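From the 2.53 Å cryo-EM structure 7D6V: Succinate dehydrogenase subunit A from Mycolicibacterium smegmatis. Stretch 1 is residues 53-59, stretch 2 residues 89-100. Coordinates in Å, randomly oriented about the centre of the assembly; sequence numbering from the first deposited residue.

Stretch 1 53-59: GCAAAMR
Stretch 2, residues 89-100: LHAQEAPDRVWE

Ala56 lies at the apolar centre of the contact. Ala56 CA is 4.9 Å from Pro95 CA, the nearest CA pair across the stretches. Ala56 CB points toward the helix, 3.7 Å from Val98 CG2 and 4.0 Å from Ala94 CB. The Ala56 methyl packs against Ala94, Pro95 and Val98 in apolar contact. Cys54 (chi1 m) adds its CB, with Cys54 CB 4.2 Å from Val98 CG2; Val98 is t.

Residues 54-55 are strand, and an extended Ala56 (phi/psi -149/127) continues into loop. Ala57 is at -78/66 and Met58 at -80/-20, with a weak bond from Met58 N to Ala56 O (2.7 Å).

Residues 89-100 are helical throughout, with a kink where the N atoms of Pro95 and Asp96 lack bonds to the preceding turn. Regular bonding resumes with Val98 N to Ala94 O (3.2 Å).

Met58 buries the most surface here. The m, t, m side chain sets Met58 CG 3.8 Å from Pro95 CB and Met58 SD 3.9 Å from Val98 CG1. Met58 SD also lies 4.0 Å from the centroid of the Trp99 five-membered ring, an oblique sulfur-aromatic contact. Trp99 has chi1 -82° and chi2 -32°.

At the polar edge, Ala57 O is 3.5 Å from Pro95 CG, and Ala55 O is 3.7 Å from Ala94 CB and 4.3 Å from His90 CE1. Both carbonyl oxygens meet carbon atoms, so these are van der Waals contacts. No hydrogen bond joins the stretches.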

# COMPACT_ATOMS: atom_id res chain seq x y z
N GLY A 53 12.90 -6.85 4.36
CA GLY A 53 13.28 -7.75 3.29
C GLY A 53 13.12 -9.19 3.72
O GLY A 53 12.69 -9.49 4.84
N CYS A 54 13.45 -10.09 2.81
CA CYS A 54 13.44 -11.53 3.06
C CYS A 54 14.87 -12.01 3.22
O CYS A 54 15.69 -11.82 2.32
CB CYS A 54 12.77 -12.29 1.92
SG CYS A 54 11.00 -12.10 1.82
N ALA A 55 15.16 -12.65 4.35
CA ALA A 55 16.48 -13.22 4.58
C ALA A 55 16.58 -14.53 3.80
O ALA A 55 15.88 -15.49 4.11
CB ALA A 55 16.72 -13.43 6.07
N ALA A 56 17.46 -14.56 2.80
CA ALA A 56 17.66 -15.75 1.99
C ALA A 56 19.10 -15.78 1.51
O ALA A 56 19.58 -14.82 0.92
CB ALA A 56 16.70 -15.78 0.80
N ALA A 57 19.78 -16.90 1.76
CA ALA A 57 21.19 -17.05 1.40
C ALA A 57 21.31 -17.33 -0.10
O ALA A 57 21.74 -18.39 -0.55
CB ALA A 57 21.83 -18.16 2.23
N MET A 58 20.94 -16.32 -0.88
CA MET A 58 21.06 -16.39 -2.33
C MET A 58 22.47 -16.11 -2.82
O MET A 58 22.81 -16.49 -3.95
CB MET A 58 20.08 -15.41 -2.99
CG MET A 58 18.63 -15.82 -2.84
SD MET A 58 17.48 -14.76 -3.73
CE MET A 58 17.88 -13.17 -3.03
N ARG A 59 23.30 -15.46 -2.00
CA ARG A 59 24.71 -15.18 -2.30
C ARG A 59 24.88 -14.21 -3.47
O ARG A 59 25.90 -14.23 -4.14
CB ARG A 59 25.49 -16.47 -2.56
CG ARG A 59 25.47 -17.45 -1.41
CD ARG A 59 25.73 -18.87 -1.89
NE ARG A 59 27.14 -19.11 -2.15
CZ ARG A 59 27.61 -19.69 -3.25
NH1 ARG A 59 26.78 -20.08 -4.20
NH2 ARG A 59 28.91 -19.87 -3.40
N LEU A 89 15.78 -26.00 8.16
CA LEU A 89 14.97 -26.19 6.97
C LEU A 89 14.66 -24.84 6.32
O LEU A 89 14.72 -24.71 5.09
CB LEU A 89 13.70 -26.94 7.38
CG LEU A 89 12.77 -27.62 6.40
CD1 LEU A 89 13.53 -28.73 5.72
CD2 LEU A 89 11.62 -28.19 7.19
N HIS A 90 14.37 -23.83 7.14
CA HIS A 90 14.18 -22.47 6.63
C HIS A 90 15.46 -21.94 5.99
O HIS A 90 15.41 -21.27 4.96
CB HIS A 90 13.72 -21.55 7.76
CG HIS A 90 13.77 -20.10 7.42
ND1 HIS A 90 14.88 -19.31 7.67
CD2 HIS A 90 12.84 -19.28 6.88
CE1 HIS A 90 14.63 -18.07 7.28
NE2 HIS A 90 13.41 -18.02 6.80
N ALA A 91 16.61 -22.21 6.61
CA ALA A 91 17.87 -21.72 6.06
C ALA A 91 18.14 -22.33 4.69
O ALA A 91 18.55 -21.62 3.76
CB ALA A 91 19.02 -22.03 7.02
N GLN A 92 17.91 -23.63 4.54
CA GLN A 92 18.26 -24.26 3.27
C GLN A 92 17.14 -24.24 2.24
O GLN A 92 17.38 -24.65 1.10
CB GLN A 92 18.73 -25.70 3.50
CG GLN A 92 17.74 -26.61 4.18
CD GLN A 92 18.41 -27.83 4.78
OE1 GLN A 92 19.63 -27.94 4.78
NE2 GLN A 92 17.60 -28.75 5.29
N GLU A 93 15.95 -23.76 2.58
CA GLU A 93 14.87 -23.65 1.61
C GLU A 93 14.45 -22.22 1.30
O GLU A 93 13.58 -22.02 0.46
CB GLU A 93 13.66 -24.45 2.08
CG GLU A 93 13.91 -25.94 2.22
CD GLU A 93 12.66 -26.70 2.59
OE1 GLU A 93 11.62 -26.05 2.83
OE2 GLU A 93 12.72 -27.94 2.64
N ALA A 94 15.05 -21.23 1.95
CA ALA A 94 14.65 -19.84 1.76
C ALA A 94 14.97 -19.29 0.37
O ALA A 94 14.12 -18.61 -0.22
CB ALA A 94 15.28 -18.94 2.83
N PRO A 95 16.17 -19.52 -0.19
CA PRO A 95 16.45 -18.96 -1.52
C PRO A 95 15.52 -19.46 -2.61
O PRO A 95 15.19 -18.69 -3.53
CB PRO A 95 17.90 -19.40 -1.78
CG PRO A 95 18.47 -19.61 -0.45
CD PRO A 95 17.37 -20.17 0.37
N ASP A 96 15.08 -20.72 -2.54
CA ASP A 96 14.18 -21.25 -3.56
C ASP A 96 12.85 -20.51 -3.58
O ASP A 96 12.32 -20.21 -4.66
CB ASP A 96 13.96 -22.74 -3.32
CG ASP A 96 15.14 -23.58 -3.72
OD1 ASP A 96 15.81 -23.25 -4.72
OD2 ASP A 96 15.41 -24.59 -3.03
N ARG A 97 12.30 -20.23 -2.41
CA ARG A 97 11.01 -19.55 -2.35
C ARG A 97 11.11 -18.13 -2.88
O ARG A 97 10.22 -17.67 -3.61
CB ARG A 97 10.48 -19.56 -0.91
CG ARG A 97 10.53 -20.92 -0.24
CD ARG A 97 9.38 -21.82 -0.68
NE ARG A 97 9.64 -22.48 -1.96
CZ ARG A 97 10.38 -23.58 -2.10
NH1 ARG A 97 10.93 -24.16 -1.05
NH2 ARG A 97 10.56 -24.10 -3.31
N VAL A 98 12.19 -17.43 -2.55
CA VAL A 98 12.39 -16.08 -3.08
C VAL A 98 12.56 -16.11 -4.59
O VAL A 98 12.03 -15.26 -5.31
CB VAL A 98 13.58 -15.40 -2.38
CG1 VAL A 98 13.75 -13.98 -2.88
CG2 VAL A 98 13.38 -15.42 -0.88
N TRP A 99 13.31 -17.09 -5.09
CA TRP A 99 13.50 -17.20 -6.54
C TRP A 99 12.20 -17.49 -7.26
O TRP A 99 11.93 -16.93 -8.32
CB TRP A 99 14.54 -18.27 -6.86
CG TRP A 99 15.93 -17.79 -6.74
CD1 TRP A 99 16.38 -16.53 -6.98
CD2 TRP A 99 17.06 -18.56 -6.34
NE1 TRP A 99 17.73 -16.46 -6.76
CE2 TRP A 99 18.18 -17.70 -6.36
CE3 TRP A 99 17.25 -19.89 -5.96
CZ2 TRP A 99 19.45 -18.12 -6.02
CZ3 TRP A 99 18.52 -20.31 -5.62
CH2 TRP A 99 19.60 -19.43 -5.65
N GLU A 100 11.37 -18.37 -6.70
CA GLU A 100 10.09 -18.66 -7.35
C GLU A 100 9.08 -17.55 -7.16
O GLU A 100 8.08 -17.52 -7.87
CB GLU A 100 9.52 -19.99 -6.85
CG GLU A 100 8.99 -19.97 -5.44
CD GLU A 100 8.73 -21.37 -4.91
OE1 GLU A 100 9.20 -22.34 -5.54
OE2 GLU A 100 8.06 -21.49 -3.86